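Local coordinates for uncharacterized conserved protein YiiM (Geobacillus stearothermophilus, PDB 5YHH) that probably acts as a molybdenum cofactor-dependent oxidoreductase of the MOSC family that confers resistance to hydroxylaminopurine, at residues A[38-44]-A[153-159]; A[7-12]-A[159-165]; A[117-123]-A[202-207]. Numbering follows the deposited sequence.

Contact 1 (A[38-44]-A[153-159]); sequences HPVAVGK and VLQEGVI
A classic beta bulge, Leu154 and Gln155 both facing Leu115, marks the corner where the chain leaves the main sheet for strand 157-159. The N-to-C directions of segments 40-42 and 157-159 make an angle of 139°, and their axes approach to 4.5 Å. Val40 and Ile159 form a hydrogen-bonded pair, Val40 N to Ile159 O 2.9 Å and Ile159 N to Val40 O 3.0 Å. Ala41 and Val158 are non-hydrogen-bonded. Val42 and Gly157 are a second hydrogen-bonded pair, Val42 N to Gly157 O 2.6 Å and Gly157 N to Val42 O 3.1 Å. Val42, chi1 t, sets CG1 3.6 Å from Val153 CG2 and CG2 3.6 Å from Ile159 CG1. Beyond the strands, Lys44 N donates to Glu156 OE2 at 3.0 Å; Glu156 is m at chi1. Waters bridge Lys44 O to Val153 N and Lys44 NZ to Glu156 N. In this two-stranded antiparallel sheet, Val40, Val42 and Ile159 face the main sheet, touching Ile12 of strand 8-19, Ala114 of strand 114-121 and Ile65 of strand 65-69.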
ATOM      1  N   HIS A  38     -11.381  17.469  -4.101  1.00 40.03           N
ATOM      2  CA  HIS A  38     -11.482  18.382  -2.967  1.00 41.58           C
ATOM      3  C   HIS A  38     -10.600  17.885  -1.828  1.00 39.79           C
ATOM      4  O   HIS A  38     -10.120  16.753  -1.871  1.00 37.99           O
ATOM      5  CB  HIS A  38     -12.945  18.520  -2.525  1.00 43.08           C
ATOM      6  CG  HIS A  38     -13.625  17.214  -2.260  1.00 43.82           C
ATOM      7  ND1 HIS A  38     -13.371  16.458  -1.133  1.00 44.15           N
ATOM      8  CD2 HIS A  38     -14.560  16.535  -2.964  1.00 45.04           C
ATOM      9  CE1 HIS A  38     -14.108  15.360  -1.165  1.00 44.76           C
ATOM     10  NE2 HIS A  38     -14.838  15.383  -2.265  1.00 45.78           N
ATOM     11  N   PRO A  39     -10.362  18.733  -0.819  1.00 40.77           N
ATOM     12  CA  PRO A  39      -9.576  18.296   0.335  1.00 39.43           C
ATOM     13  C   PRO A  39     -10.207  17.150   1.117  1.00 37.97           C
ATOM     14  O   PRO A  39     -11.419  17.073   1.235  1.00 38.82           O
ATOM     15  CB  PRO A  39      -9.493  19.558   1.204  1.00 41.55           C
ATOM     16  CG  PRO A  39      -9.561  20.658   0.220  1.00 43.40           C
ATOM     17  CD  PRO A  39     -10.535  20.193  -0.828  1.00 42.73           C
ATOM     18  N   VAL A  40      -9.364  16.268   1.628  1.00 35.91           N
ATOM     19  CA  VAL A  40      -9.796  15.069   2.311  1.00 35.90           C
ATOM     20  C   VAL A  40      -9.040  15.025   3.645  1.00 36.10           C
ATOM     21  O   VAL A  40      -7.832  15.259   3.682  1.00 35.32           O
ATOM     22  CB  VAL A  40      -9.498  13.819   1.446  1.00 34.49           C
ATOM     23  CG1 VAL A  40      -9.772  12.528   2.199  1.00 35.13           C
ATOM     24  CG2 VAL A  40     -10.316  13.860   0.092  1.00 35.12           C
ATOM     25  N   ALA A  41      -9.757  14.767   4.730  1.00 36.89           N
ATOM     26  CA  ALA A  41      -9.124  14.614   6.042  1.00 37.55           C
ATOM     27  C   ALA A  41      -8.433  13.255   6.133  1.00 35.90           C
ATOM     28  O   ALA A  41      -8.982  12.260   5.674  1.00 34.93           O
ATOM     29  CB  ALA A  41     -10.164  14.747   7.150  1.00 38.89           C
ATOM     30  N   VAL A  42      -7.246  13.228   6.728  1.00 35.86           N
ATOM     31  CA  VAL A  42      -6.483  12.005   6.919  1.00 35.66           C
ATOM     32  C   VAL A  42      -6.502  11.639   8.384  1.00 37.95           C
ATOM     33  O   VAL A  42      -5.798  12.236   9.186  1.00 37.03           O
ATOM     34  CB  VAL A  42      -5.018  12.166   6.425  1.00 35.72           C
ATOM     35  CG1 VAL A  42      -4.191  10.909   6.709  1.00 34.29           C
ATOM     36  CG2 VAL A  42      -4.999  12.498   4.945  1.00 34.93           C
ATOM     37  N   GLY A  43      -7.339  10.663   8.736  1.00 40.14           N
ATOM     38  CA  GLY A  43      -7.468  10.215  10.122  1.00 43.14           C
ATOM     39  C   GLY A  43      -6.659   8.971  10.451  1.00 44.69           C
ATOM     40  O   GLY A  43      -6.284   8.204   9.574  1.00 44.17           O
ATOM     41  N   LYS A  44      -6.431   8.750  11.736  1.00 49.41           N
ATOM     42  CA  LYS A  44      -5.629   7.630  12.214  1.00 51.77           C
ATOM     43  C   LYS A  44      -6.220   6.231  11.897  1.00 53.01           C
ATOM     44  O   LYS A  44      -5.472   5.266  11.696  1.00 51.97           O
ATOM     45  CB  LYS A  44      -5.435   7.759  13.727  1.00 53.67           C
ATOM     46  CG  LYS A  44      -3.989   7.763  14.196  1.00 55.98           C
ATOM     47  CD  LYS A  44      -3.548   9.141  14.654  1.00 58.87           C
ATOM     48  CE  LYS A  44      -2.221   9.100  15.405  1.00 60.66           C
ATOM     49  NZ  LYS A  44      -1.966  10.402  16.126  1.00 63.22           N
ATOM     50  N   VAL A 153      -1.035   6.408   9.931  1.00 29.03           N
ATOM     51  CA  VAL A 153      -1.038   7.841  10.101  1.00 30.01           C
ATOM     52  C   VAL A 153      -0.426   8.181  11.455  1.00 31.82           C
ATOM     53  O   VAL A 153      -0.985   7.808  12.504  1.00 31.78           O
ATOM     54  CB  VAL A 153      -2.460   8.380   9.997  1.00 30.33           C
ATOM     55  CG1 VAL A 153      -2.472   9.877  10.328  1.00 32.00           C
ATOM     56  CG2 VAL A 153      -3.029   8.046   8.583  1.00 28.90           C
ATOM     57  N   LEU A 154       0.721   8.863  11.415  1.00 33.01           N
ATOM     58  CA  LEU A 154       1.417   9.327  12.623  1.00 35.34           C
ATOM     59  C   LEU A 154       0.823  10.604  13.164  1.00 36.88           C
ATOM     60  O   LEU A 154       0.745  10.794  14.392  1.00 36.80           O
ATOM     61  CB  LEU A 154       2.921   9.546  12.354  1.00 35.83           C
ATOM     62  CG  LEU A 154       3.684   8.302  11.864  1.00 35.10           C
ATOM     63  CD1 LEU A 154       5.173   8.630  11.632  1.00 35.08           C
ATOM     64  CD2 LEU A 154       3.507   7.099  12.814  1.00 34.70           C
ATOM     65  N   GLN A 155       0.446  11.512  12.262  1.00 36.32           N
ATOM     66  CA  GLN A 155      -0.241  12.745  12.650  1.00 37.97           C
ATOM     67  C   GLN A 155      -1.364  13.003  11.633  1.00 36.37           C
ATOM     68  O   GLN A 155      -1.163  12.988  10.411  1.00 33.54           O
ATOM     69  CB  GLN A 155       0.729  13.944  12.817  1.00 40.11           C
ATOM     70  CG  GLN A 155       0.088  15.345  12.454  1.00 44.49           C
ATOM     71  CD  GLN A 155       1.047  16.558  12.478  1.00 48.22           C
ATOM     72  OE1 GLN A 155       1.526  16.951  13.536  1.00 52.85           O
ATOM     73  NE2 GLN A 155       1.287  17.171  11.307  1.00 49.70           N
ATOM     74  N   GLU A 156      -2.575  13.154  12.158  1.00 36.50           N
ATOM     75  CA  GLU A 156      -3.763  13.427  11.344  1.00 36.48           C
ATOM     76  C   GLU A 156      -3.607  14.764  10.642  1.00 36.10           C
ATOM     77  O   GLU A 156      -2.928  15.654  11.140  1.00 36.83           O
ATOM     78  CB  GLU A 156      -5.017  13.468  12.250  1.00 38.77           C
ATOM     79  CG  GLU A 156      -5.399  12.122  12.743  1.00 40.81           C
ATOM     80  CD  GLU A 156      -6.699  12.095  13.543  1.00 44.74           C
ATOM     81  OE1 GLU A 156      -7.087  13.135  14.150  1.00 45.97           O
ATOM     82  OE2 GLU A 156      -7.319  11.003  13.540  1.00 47.80           O
ATOM     83  N   GLY A 157      -4.217  14.917   9.478  1.00 34.74           N
ATOM     84  CA  GLY A 157      -4.233  16.218   8.818  1.00 34.75           C
ATOM     85  C   GLY A 157      -5.151  16.216   7.619  1.00 33.93           C
ATOM     86  O   GLY A 157      -6.124  15.441   7.571  1.00 33.39           O
ATOM     87  N   VAL A 158      -4.830  17.074   6.653  1.00 33.84           N
ATOM     88  CA  VAL A 158      -5.652  17.288   5.470  1.00 33.89           C
ATOM     89  C   VAL A 158      -4.732  17.304   4.252  1.00 33.77           C
ATOM     90  O   VAL A 158      -3.633  17.848   4.307  1.00 33.20           O
ATOM     91  CB  VAL A 158      -6.476  18.596   5.563  1.00 36.33           C
ATOM     92  CG1 VAL A 158      -7.358  18.772   4.308  1.00 37.50           C
ATOM     93  CG2 VAL A 158      -7.336  18.604   6.850  1.00 37.48           C
ATOM     94  N   ILE A 159      -5.192  16.674   3.175  1.00 33.49           N
ATOM     95  CA  ILE A 159      -4.458  16.605   1.909  1.00 34.53           C
ATOM     96  C   ILE A 159      -5.393  16.944   0.750  1.00 35.35           C
ATOM     97  O   ILE A 159      -6.609  16.784   0.852  1.00 36.06           O
ATOM     98  CB  ILE A 159      -3.921  15.173   1.646  1.00 32.15           C
ATOM     99  CG1 ILE A 159      -5.051  14.162   1.770  1.00 32.85           C
ATOM    100  CG2 ILE A 159      -2.831  14.799   2.627  1.00 33.95           C
ATOM    101  CD1 ILE A 159      -4.685  12.765   1.252  1.00 33.65           C
TER
HETATM  102  O   HOH W   1      -2.841   4.839  11.410  1.00 28.39           O
HETATM  103  O   HOH W   2      -2.778  13.295  14.947  1.00 39.65           O

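Contact 2 (A[7-12]-A[159-165]); sequences MQIVSI and IEPGAPL
Three isoleucines make the apolar centre. Ile159 CD1 lies 3.5 Å from Ile12 CD1 and 4.0 Å from Ile9 CD1. Ile9 and Ile12 are both m at chi1, while Ile159 is p. Ile12 CD1 also meets Pro161 CD at 3.7 Å. Further along, Ile9 CG1 packs on Leu165 CG at 4.2 Å, and Ile9 CD1 reaches Ala163 CB at 4.4 Å. Trp93 and Ala111 of the main sheet touch both Ile9 and Ile159.

Around this centre the backbones join. Segment 7-12 is extended, apart from a classic beta bulge at Val10 and Ser11 opposite Thr94. Segment 159-165 makes a type II turn from Glu160 to Ala163, with Ala163 N to Glu160 O 3.0 Å. Gly162 takes phi 92° and psi -4°, angles that call for glycine. The two segments share a single bridge, Gln8 with Pro164, CA to CA 4.1 Å. Leu165 N to Met7 O 2.9 Å and Ile9 N to Ala163 O 2.9 Å flank it; Gly162 N to Ile9 O 2.7 Å ties the turn itself to the strand. At the edge, Gln8, chi1 p, places CB 3.3 Å from Ala163 O and OE1 3.7 Å from Gly162 CA.

The polar bonding across the contact is all backbone to backbone, so main-chain hydrogen bonds fix the turn to the strand, and the side chains contribute apolar packing.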
ATOM      1  N   MET A   7       7.379  13.456  -6.526  1.00 41.75           N
ATOM      2  CA  MET A   7       6.787  12.453  -5.665  1.00 39.40           C
ATOM      3  C   MET A   7       5.517  13.102  -5.122  1.00 36.69           C
ATOM      4  O   MET A   7       5.600  14.109  -4.380  1.00 34.52           O
ATOM      5  CB  MET A   7       7.743  12.122  -4.525  1.00 40.64           C
ATOM      6  CG  MET A   7       8.975  11.322  -4.952  1.00 44.98           C
ATOM      7  SD  MET A   7      10.349  11.439  -3.756  1.00 54.80           S
ATOM      8  CE  MET A   7       9.526  11.732  -2.181  1.00 48.25           C
ATOM      9  N   GLN A   8       4.359  12.554  -5.504  1.00 32.61           N
ATOM     10  CA  GLN A   8       3.093  13.113  -5.081  1.00 32.53           C
ATOM     11  C   GLN A   8       1.957  12.123  -5.025  1.00 29.88           C
ATOM     12  O   GLN A   8       2.073  11.017  -5.536  1.00 28.89           O
ATOM     13  CB  GLN A   8       2.704  14.276  -6.000  1.00 34.61           C
ATOM     14  CG  GLN A   8       2.612  13.904  -7.424  1.00 37.24           C
ATOM     15  CD  GLN A   8       2.151  15.041  -8.287  1.00 44.90           C
ATOM     16  OE1 GLN A   8       0.950  15.253  -8.456  1.00 49.54           O
ATOM     17  NE2 GLN A   8       3.100  15.764  -8.873  1.00 47.08           N
ATOM     18  N   ILE A   9       0.853  12.557  -4.422  1.00 28.32           N
ATOM     19  CA  ILE A   9      -0.441  11.879  -4.486  1.00 27.16           C
ATOM     20  C   ILE A   9      -1.145  12.453  -5.701  1.00 28.30           C
ATOM     21  O   ILE A   9      -1.659  13.562  -5.651  1.00 29.40           O
ATOM     22  CB  ILE A   9      -1.301  12.137  -3.186  1.00 27.57           C
ATOM     23  CG1 ILE A   9      -0.517  11.737  -1.947  1.00 25.70           C
ATOM     24  CG2 ILE A   9      -2.634  11.379  -3.235  1.00 27.19           C
ATOM     25  CD1 ILE A   9      -1.110  12.255  -0.549  1.00 26.16           C
ATOM     26  N   VAL A  10      -1.179  11.727  -6.819  1.00 27.87           N
ATOM     27  CA  VAL A  10      -1.826  12.301  -8.004  1.00 29.14           C
ATOM     28  C   VAL A  10      -3.330  12.201  -7.897  1.00 28.35           C
ATOM     29  O   VAL A  10      -4.030  13.052  -8.430  1.00 29.71           O
ATOM     30  CB  VAL A  10      -1.355  11.765  -9.386  1.00 30.65           C
ATOM     31  CG1 VAL A  10      -0.076  12.453  -9.821  1.00 34.72           C
ATOM     32  CG2 VAL A  10      -1.299  10.241  -9.446  1.00 28.32           C
ATOM     33  N   SER A  11      -3.832  11.250  -7.112  1.00 26.33           N
ATOM     34  CA  SER A  11      -5.261  11.120  -6.937  1.00 25.87           C
ATOM     35  C   SER A  11      -5.588  10.591  -5.578  1.00 26.23           C
ATOM     36  O   SER A  11      -4.909   9.714  -5.064  1.00 25.76           O
ATOM     37  CB  SER A  11      -5.884  10.218  -8.023  1.00 26.03           C
ATOM     38  OG  SER A  11      -7.302  10.276  -7.964  1.00 25.01           O
ATOM     39  N   ILE A  12      -6.612  11.179  -4.975  1.00 27.11           N
ATOM     40  CA  ILE A  12      -7.168  10.690  -3.738  1.00 26.70           C
ATOM     41  C   ILE A  12      -8.499  10.119  -4.154  1.00 26.94           C
ATOM     42  O   ILE A  12      -9.297  10.809  -4.779  1.00 28.96           O
ATOM     43  CB  ILE A  12      -7.410  11.809  -2.695  1.00 26.77           C
ATOM     44  CG1 ILE A  12      -6.113  12.557  -2.332  1.00 27.52           C
ATOM     45  CG2 ILE A  12      -8.071  11.251  -1.451  1.00 28.74           C
ATOM     46  CD1 ILE A  12      -6.426  13.920  -1.570  1.00 26.09           C
ATOM     47  N   ILE A 159      -5.192  16.674   3.175  1.00 33.49           N
ATOM     48  CA  ILE A 159      -4.458  16.605   1.909  1.00 34.53           C
ATOM     49  C   ILE A 159      -5.393  16.944   0.750  1.00 35.35           C
ATOM     50  O   ILE A 159      -6.609  16.784   0.852  1.00 36.06           O
ATOM     51  CB  ILE A 159      -3.921  15.173   1.646  1.00 32.15           C
ATOM     52  CG1 ILE A 159      -5.051  14.162   1.770  1.00 32.85           C
ATOM     53  CG2 ILE A 159      -2.831  14.799   2.627  1.00 33.95           C
ATOM     54  CD1 ILE A 159      -4.685  12.765   1.252  1.00 33.65           C
ATOM     55  N   GLU A 160      -4.805  17.376  -0.356  1.00 36.03           N
ATOM     56  CA  GLU A 160      -5.536  17.669  -1.583  1.00 36.59           C
ATOM     57  C   GLU A 160      -4.901  16.906  -2.711  1.00 33.93           C
ATOM     58  O   GLU A 160      -3.700  16.688  -2.668  1.00 31.96           O
ATOM     59  CB  GLU A 160      -5.365  19.120  -1.962  1.00 38.92           C
ATOM     60  CG  GLU A 160      -6.201  20.040  -1.256  1.00 45.43           C
ATOM     61  CD  GLU A 160      -5.887  21.419  -1.718  1.00 49.23           C
ATOM     62  OE1 GLU A 160      -6.158  21.699  -2.901  1.00 54.60           O
ATOM     63  OE2 GLU A 160      -5.295  22.160  -0.931  1.00 53.95           O
ATOM     64  N   PRO A 161      -5.688  16.579  -3.750  1.00 33.75           N
ATOM     65  CA  PRO A 161      -5.098  15.941  -4.934  1.00 33.27           C
ATOM     66  C   PRO A 161      -3.914  16.731  -5.482  1.00 33.10           C
ATOM     67  O   PRO A 161      -3.961  17.949  -5.543  1.00 36.04           O
ATOM     68  CB  PRO A 161      -6.268  15.875  -5.934  1.00 34.11           C
ATOM     69  CG  PRO A 161      -7.503  15.756  -5.033  1.00 34.47           C
ATOM     70  CD  PRO A 161      -7.157  16.683  -3.854  1.00 34.59           C
ATOM     71  N   GLY A 162      -2.826  16.046  -5.805  1.00 31.74           N
ATOM     72  CA  GLY A 162      -1.621  16.700  -6.272  1.00 31.71           C
ATOM     73  C   GLY A 162      -0.645  17.041  -5.168  1.00 32.57           C
ATOM     74  O   GLY A 162       0.436  17.544  -5.455  1.00 33.16           O
ATOM     75  N   ALA A 163      -1.009  16.793  -3.900  1.00 32.11           N
ATOM     76  CA  ALA A 163      -0.115  17.043  -2.765  1.00 33.10           C
ATOM     77  C   ALA A 163       1.253  16.348  -2.903  1.00 33.04           C
ATOM     78  O   ALA A 163       1.316  15.148  -3.106  1.00 31.11           O
ATOM     79  CB  ALA A 163      -0.798  16.588  -1.436  1.00 32.57           C
ATOM     80  N   PRO A 164       2.358  17.089  -2.729  1.00 35.40           N
ATOM     81  CA  PRO A 164       3.648  16.407  -2.709  1.00 35.56           C
ATOM     82  C   PRO A 164       3.755  15.477  -1.517  1.00 35.08           C
ATOM     83  O   PRO A 164       3.157  15.744  -0.481  1.00 34.76           O
ATOM     84  CB  PRO A 164       4.663  17.568  -2.591  1.00 37.83           C
ATOM     85  CG  PRO A 164       3.968  18.742  -3.194  1.00 39.50           C
ATOM     86  CD  PRO A 164       2.508  18.555  -2.811  1.00 37.84           C
ATOM     87  N   LEU A 165       4.493  14.388  -1.664  1.00 35.60           N
ATOM     88  CA  LEU A 165       4.777  13.470  -0.548  1.00 35.80           C
ATOM     89  C   LEU A 165       6.253  13.595  -0.299  1.00 37.42           C
ATOM     90  O   LEU A 165       7.041  13.194  -1.158  1.00 39.43           O
ATOM     91  CB  LEU A 165       4.506  12.024  -0.934  1.00 35.98           C
ATOM     92  CG  LEU A 165       3.319  11.266  -0.393  1.00 36.87           C
ATOM     93  CD1 LEU A 165       3.317   9.856  -1.085  1.00 38.09           C
ATOM     94  CD2 LEU A 165       3.346  11.142   1.073  1.00 35.35           C
TER

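Contact 3 (A[117-123]-A[202-207]); sequences QVSQPRQ and ALSASW
Gln117 sets CD 3.9 Å from Ala202 CB. Its side-chain OE1 bonds to Arg152 NH1 and its NE2 to Gly106 O. At Ser119 the backbones come closest, CA to CA 5.1 Å with Leu203. Ser204 N donates to Ser119 O at 3.0 Å, and Leu203 CA lies 3.6 Å from Ser119 O in a CA-H...O contact. The hydroxyl of Ser119 bonds instead to Asp62 O. Gln120 is p at chi1. Ser204 OG donates to Gln120 OE1 at 2.8 Å, and Gln120 NE2 donates to Pro121 O at 3.0 Å. Gln120 thus links the strand to the N-cap residue, Ser204.

Trp207, chi1 m and chi2 60°, lays one ring face against the strand end. Gln120 CB sits 4.1 Å from the centroid of the five-membered ring of Trp207, and Pro121 CD 3.6 Å from that of the six-membered ring. Both are CH-pi contacts over the face. The CA-to-CB bond of Arg122 points away; Arg122 NH2 bonds to OD3 of the cysteinesulfonic acid at position 125, and NH1 to Phe89 O. Gln123, chi1 m, brings CG to the ring edge, 3.7 Å from Trp207 CZ2.

The contact docks the capped start of helix 205-213, in the YiiM-like three-helix domain, on the end of MOSC strand 114-121. Strand 114-121 pairs with strand 149-153, helix 177-185 touches Pro121 and Gln123, and Tyr184 of that helix stacks on Trp207.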
ATOM      1  N   GLN A 117       3.552   6.917   7.744  1.00 27.69           N
ATOM      2  CA  GLN A 117       4.680   5.997   7.808  1.00 27.40           C
ATOM      3  C   GLN A 117       4.312   4.706   7.106  1.00 25.73           C
ATOM      4  O   GLN A 117       3.240   4.151   7.359  1.00 24.79           O
ATOM      5  CB  GLN A 117       5.038   5.652   9.257  1.00 29.19           C
ATOM      6  CG  GLN A 117       6.326   4.815   9.409  1.00 30.40           C
ATOM      7  CD  GLN A 117       6.704   4.554  10.853  1.00 33.71           C
ATOM      8  OE1 GLN A 117       5.874   4.113  11.663  1.00 31.34           O
ATOM      9  NE2 GLN A 117       7.972   4.805  11.190  1.00 32.93           N
ATOM     10  N   VAL A 118       5.241   4.199   6.301  1.00 25.25           N
ATOM     11  CA  VAL A 118       5.066   2.909   5.607  1.00 25.01           C
ATOM     12  C   VAL A 118       5.074   1.781   6.618  1.00 25.43           C
ATOM     13  O   VAL A 118       5.979   1.700   7.450  1.00 27.05           O
ATOM     14  CB  VAL A 118       6.176   2.693   4.532  1.00 25.22           C
ATOM     15  CG1 VAL A 118       6.021   1.335   3.827  1.00 25.52           C
ATOM     16  CG2 VAL A 118       6.153   3.829   3.500  1.00 24.76           C
ATOM     17  N   SER A 119       4.060   0.932   6.546  1.00 25.37           N
ATOM     18  CA  SER A 119       3.828  -0.134   7.529  1.00 26.64           C
ATOM     19  C   SER A 119       3.954  -1.562   7.017  1.00 26.71           C
ATOM     20  O   SER A 119       4.316  -2.460   7.776  1.00 28.26           O
ATOM     21  CB  SER A 119       2.430   0.018   8.110  1.00 26.69           C
ATOM     22  OG  SER A 119       1.428  -0.119   7.123  1.00 24.67           O
ATOM     23  N   GLN A 120       3.596  -1.771   5.749  1.00 26.83           N
ATOM     24  CA  GLN A 120       3.608  -3.090   5.132  1.00 26.92           C
ATOM     25  C   GLN A 120       3.327  -3.008   3.618  1.00 25.42           C
ATOM     26  O   GLN A 120       2.722  -2.038   3.149  1.00 23.70           O
ATOM     27  CB  GLN A 120       2.534  -3.970   5.780  1.00 28.20           C
ATOM     28  CG  GLN A 120       1.108  -3.452   5.634  1.00 28.21           C
ATOM     29  CD  GLN A 120       0.060  -4.518   5.979  1.00 30.59           C
ATOM     30  OE1 GLN A 120      -0.148  -4.783   7.129  1.00 28.40           O
ATOM     31  NE2 GLN A 120      -0.568  -5.147   4.955  1.00 25.25           N
ATOM     32  N   PRO A 121       3.755  -4.036   2.857  1.00 25.78           N
ATOM     33  CA  PRO A 121       3.253  -4.244   1.493  1.00 24.84           C
ATOM     34  C   PRO A 121       1.761  -4.526   1.500  1.00 24.99           C
ATOM     35  O   PRO A 121       1.208  -4.929   2.518  1.00 25.80           O
ATOM     36  CB  PRO A 121       4.023  -5.498   1.026  1.00 26.73           C
ATOM     37  CG  PRO A 121       5.157  -5.615   1.975  1.00 26.72           C
ATOM     38  CD  PRO A 121       4.628  -5.154   3.268  1.00 26.66           C
ATOM     39  N   ARG A 122       1.103  -4.261   0.386  1.00 25.54           N
ATOM     40  CA  ARG A 122      -0.293  -4.589   0.201  1.00 25.63           C
ATOM     41  C   ARG A 122      -0.314  -5.951  -0.491  1.00 26.59           C
ATOM     42  O   ARG A 122       0.463  -6.210  -1.378  1.00 23.77           O
ATOM     43  CB  ARG A 122      -0.963  -3.520  -0.680  1.00 25.54           C
ATOM     44  CG  ARG A 122      -2.426  -3.785  -1.054  1.00 28.30           C
ATOM     45  CD  ARG A 122      -2.590  -4.483  -2.390  1.00 33.78           C
ATOM     46  NE  ARG A 122      -4.010  -4.681  -2.741  1.00 37.69           N
ATOM     47  CZ  ARG A 122      -4.779  -3.788  -3.381  1.00 39.65           C
ATOM     48  NH1 ARG A 122      -4.289  -2.592  -3.796  1.00 36.97           N
ATOM     49  NH2 ARG A 122      -6.057  -4.105  -3.616  1.00 38.55           N
ATOM     50  N   GLN A 123      -1.169  -6.843  -0.023  1.00 27.99           N
ATOM     51  CA  GLN A 123      -1.260  -8.164  -0.617  1.00 29.96           C
ATOM     52  C   GLN A 123      -2.375  -8.185  -1.660  1.00 29.20           C
ATOM     53  O   GLN A 123      -3.427  -7.574  -1.466  1.00 29.02           O
ATOM     54  CB  GLN A 123      -1.554  -9.187   0.451  1.00 30.80           C
ATOM     55  CG  GLN A 123      -0.492  -9.281   1.508  1.00 34.34           C
ATOM     56  CD  GLN A 123      -0.920 -10.174   2.619  1.00 38.13           C
ATOM     57  OE1 GLN A 123      -1.427  -9.709   3.628  1.00 43.75           O
ATOM     58  NE2 GLN A 123      -0.734 -11.472   2.443  1.00 39.70           N
ATOM     59  N   ALA A 202       8.502  -0.544  12.874  1.00 35.52           N
ATOM     60  CA  ALA A 202       7.457  -0.006  11.989  1.00 34.46           C
ATOM     61  C   ALA A 202       6.607  -1.077  11.267  1.00 32.74           C
ATOM     62  O   ALA A 202       5.557  -0.744  10.703  1.00 32.53           O
ATOM     63  CB  ALA A 202       8.072   0.946  10.964  1.00 32.87           C
ATOM     64  N   LEU A 203       7.015  -2.347  11.305  1.00 32.81           N
ATOM     65  CA  LEU A 203       6.223  -3.413  10.637  1.00 30.94           C
ATOM     66  C   LEU A 203       4.849  -3.590  11.294  1.00 32.55           C
ATOM     67  O   LEU A 203       4.720  -3.601  12.529  1.00 32.61           O
ATOM     68  CB  LEU A 203       6.953  -4.750  10.668  1.00 32.23           C
ATOM     69  CG  LEU A 203       6.369  -5.877   9.805  1.00 30.09           C
ATOM     70  CD1 LEU A 203       6.451  -5.535   8.323  1.00 27.70           C
ATOM     71  CD2 LEU A 203       7.102  -7.173  10.097  1.00 32.29           C
ATOM     72  N   SER A 204       3.821  -3.703  10.466  1.00 31.82           N
ATOM     73  CA  SER A 204       2.485  -3.993  10.935  1.00 34.39           C
ATOM     74  C   SER A 204       2.510  -5.277  11.802  1.00 36.74           C
ATOM     75  O   SER A 204       3.293  -6.204  11.531  1.00 36.07           O
ATOM     76  CB  SER A 204       1.529  -4.125   9.730  1.00 33.61           C
ATOM     77  OG  SER A 204       1.783  -5.336   9.049  1.00 36.96           O
ATOM     78  N   ALA A 205       1.685  -5.308  12.849  1.00 39.57           N
ATOM     79  CA  ALA A 205       1.622  -6.458  13.760  1.00 43.34           C
ATOM     80  C   ALA A 205       1.379  -7.773  13.019  1.00 44.00           C
ATOM     81  O   ALA A 205       2.020  -8.769  13.309  1.00 44.97           O
ATOM     82  CB  ALA A 205       0.543  -6.246  14.820  1.00 46.27           C
ATOM     83  N   SER A 206       0.471  -7.775  12.052  1.00 43.53           N
ATOM     84  CA  SER A 206       0.118  -9.023  11.360  1.00 45.33           C
ATOM     85  C   SER A 206       1.297  -9.615  10.556  1.00 43.30           C
ATOM     86  O   SER A 206       1.537 -10.815  10.616  1.00 45.15           O
ATOM     87  CB  SER A 206      -1.116  -8.818  10.467  1.00 45.88           C
ATOM     88  OG  SER A 206      -0.838  -8.010   9.328  1.00 45.38           O
ATOM     89  N   TRP A 207       2.046  -8.776   9.835  1.00 40.01           N
ATOM     90  CA  TRP A 207       3.238  -9.248   9.108  1.00 39.27           C
ATOM     91  C   TRP A 207       4.302  -9.771  10.066  1.00 41.64           C
ATOM     92  O   TRP A 207       4.953 -10.786   9.768  1.00 43.09           O
ATOM     93  CB  TRP A 207       3.830  -8.160   8.186  1.00 36.17           C
ATOM     94  CG  TRP A 207       3.070  -8.088   6.933  1.00 34.43           C
ATOM     95  CD1 TRP A 207       1.747  -7.804   6.816  1.00 36.49           C
ATOM     96  CD2 TRP A 207       3.544  -8.360   5.609  1.00 35.80           C
ATOM     97  NE1 TRP A 207       1.360  -7.865   5.509  1.00 37.22           N
ATOM     98  CE2 TRP A 207       2.442  -8.209   4.737  1.00 37.62           C
ATOM     99  CE3 TRP A 207       4.785  -8.689   5.071  1.00 34.37           C
ATOM    100  CZ2 TRP A 207       2.548  -8.384   3.354  1.00 37.32           C
ATOM    101  CZ3 TRP A 207       4.891  -8.869   3.686  1.00 35.14           C
ATOM    102  CH2 TRP A 207       3.775  -8.733   2.848  1.00 35.15           C
TER

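From the N terminus, residues 7-12 open the longest loop, which contact 2 closes at 159-165. Residues 38-44 come next, and contact 1 closes back to them at 153-159, wholly within that loop. The two contacts share Ile159 and also meet where Val40 packs on Ile12. Together they tie strand 8-19, the small two-stranded sheet and the turn leading to strand 165-169. Contact 3 starts inside both loops at 117-123 but closes later, at 202-207, so it crosses both. It fixes helix 205-213 to strand 114-121. Contact 3 touches contact 1 through Leu154 and Gln117. Contacts 2 and 3 lie on opposite sides of the chain's centre.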